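Local coordinates for transcriptional regulator (Rhodococcus sp., PDB 2O0Y), which probably acts as an IclR-family transcription factor that binds DNA through a helix-turn-helix domain and carries a GAF-like C-terminal domain, at residues A152-I156 against G207-P211. Numbering follows the deposited sequence.
Sequences AAGKI and GLSFP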
loop_
_atom_site.group_PDB
_atom_site.type_symbol
_atom_site.label_atom_id
_atom_site.label_comp_id
_atom_site.label_asym_id
_atom_site.label_seq_id
_atom_site.Cartn_x
_atom_site.Cartn_y
_atom_site.Cartn_z
ATOM N N ALA B 152 -0.621 -20.357 16.430
ATOM C CA ALA B 152 -1.485 -19.571 17.304
ATOM C C ALA B 152 -1.801 -18.199 16.722
ATOM O O ALA B 152 -2.942 -17.782 16.765
ATOM C CB ALA B 152 -0.827 -19.387 18.674
ATOM N N ALA B 153 -0.789 -17.497 16.213
ATOM C CA ALA B 153 -0.971 -16.153 15.664
ATOM C C ALA B 153 -2.005 -16.174 14.544
ATOM O O ALA B 153 -2.881 -15.309 14.505
ATOM C CB ALA B 153 0.334 -15.598 15.157
ATOM N N GLY B 154 -1.917 -17.148 13.630
ATOM C CA GLY B 154 -2.854 -17.197 12.504
ATOM C C GLY B 154 -4.316 -17.218 12.956
ATOM O O GLY B 154 -5.161 -16.512 12.409
ATOM N N LYS B 155 -4.642 -18.068 13.934
ATOM C CA LYS B 155 -6.008 -18.132 14.451
ATOM C C LYS B 155 -6.445 -16.875 15.227
ATOM O O LYS B 155 -7.621 -16.566 15.291
ATOM C CB LYS B 155 -6.199 -19.398 15.294
ATOM C CG LYS B 155 -6.317 -20.656 14.409
ATOM C CD LYS B 155 -6.321 -21.970 15.239
ATOM C CE LYS B 155 -4.947 -22.666 15.262
ATOM N NZ LYS B 155 -4.580 -23.368 13.951
ATOM N N ILE B 156 -5.498 -16.153 15.823
ATOM C CA ILE B 156 -5.826 -14.869 16.462
ATOM C C ILE B 156 -6.136 -13.846 15.360
ATOM O O ILE B 156 -7.152 -13.189 15.417
ATOM C CB ILE B 156 -4.703 -14.363 17.403
ATOM C CG1 ILE B 156 -4.598 -15.263 18.667
ATOM C CG2 ILE B 156 -4.913 -12.866 17.773
ATOM C CD1 ILE B 156 -5.789 -15.129 19.623
ATOM N N GLY B 207 3.226 -22.175 20.432
ATOM C CA GLY B 207 2.993 -20.741 20.311
ATOM C C GLY B 207 1.863 -20.343 21.224
ATOM O O GLY B 207 0.906 -21.109 21.415
ATOM N N LEU B 208 1.983 -19.175 21.843
ATOM C CA LEU B 208 0.848 -18.596 22.577
ATOM C C LEU B 208 0.635 -17.223 21.933
ATOM O O LEU B 208 1.588 -16.456 21.835
ATOM C CB LEU B 208 1.248 -18.398 24.036
ATOM C CG LEU B 208 0.400 -17.522 24.968
ATOM C CD1 LEU B 208 -1.018 -18.109 25.197
ATOM C CD2 LEU B 208 1.149 -17.426 26.278
ATOM N N SER B 209 -0.598 -16.892 21.548
ATOM C CA SER B 209 -0.900 -15.599 20.914
ATOM C C SER B 209 -2.068 -14.887 21.582
ATOM O O SER B 209 -3.068 -15.511 21.919
ATOM C CB SER B 209 -1.251 -15.789 19.433
ATOM O OG SER B 209 -1.139 -14.550 18.701
ATOM N N PHE B 210 -1.942 -13.578 21.813
ATOM C CA PHE B 210 -3.057 -12.768 22.336
ATOM C C PHE B 210 -3.404 -11.727 21.259
ATOM O O PHE B 210 -2.504 -11.246 20.570
ATOM C CB PHE B 210 -2.642 -12.022 23.632
ATOM C CG PHE B 210 -2.870 -12.829 24.885
ATOM C CD1 PHE B 210 -1.994 -13.842 25.240
ATOM C CD2 PHE B 210 -3.980 -12.596 25.689
ATOM C CE1 PHE B 210 -2.204 -14.626 26.400
ATOM C CE2 PHE B 210 -4.183 -13.370 26.842
ATOM C CZ PHE B 210 -3.297 -14.369 27.183
ATOM N N PRO B 211 -4.697 -11.318 21.173
ATOM C CA PRO B 211 -5.034 -10.270 20.241
ATOM C C PRO B 211 -4.536 -8.917 20.737
ATOM O O PRO B 211 -4.596 -8.619 21.937
ATOM C CB PRO B 211 -6.582 -10.268 20.236
ATOM C CG PRO B 211 -7.004 -10.905 21.497
ATOM C CD PRO B 211 -5.866 -11.811 21.927
#
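Tight helix-on-sheet packing in the GAF-like C-terminal domain joins the short helix 152-157 to strand 205-213 of the central antiparallel sheet. The helical segment runs roughly along the strand, their directions 23° apart and their axes 7.3 Å from each other at closest approach, a short spacing that small residues allow. Ala152 and Ile156, one helical turn apart and linked by the helical hydrogen bond from Ile156 N to Ala152 O (3.2 Å), both point their CA-to-CB bonds at the strand. Ser209 sits between them: its CB lies 3.7 Å from Ala152 CB and 3.5 Å from Ile156 CG1, while its OG comes within 3.4 Å of Ala153 CA. That hydroxyl is hydrogen-bonded to Thr224 on the adjacent strand 219-228. At the start of the strand segment, Ala152 CB rests 3.7 Å from Gly207 O; at the far end, Ile156 CG2 meets Pro211 CB at 3.9 Å. Strand alternation directs Leu208 and Phe210 to the opposite face, where helix 237-254 covers them, so the sheet is layered between helices. Lys155 turns away to a salt bridge with Glu200. Direct contact between the two segments is thus van der Waals packing, with the serine hydroxyl paired inside the sheet.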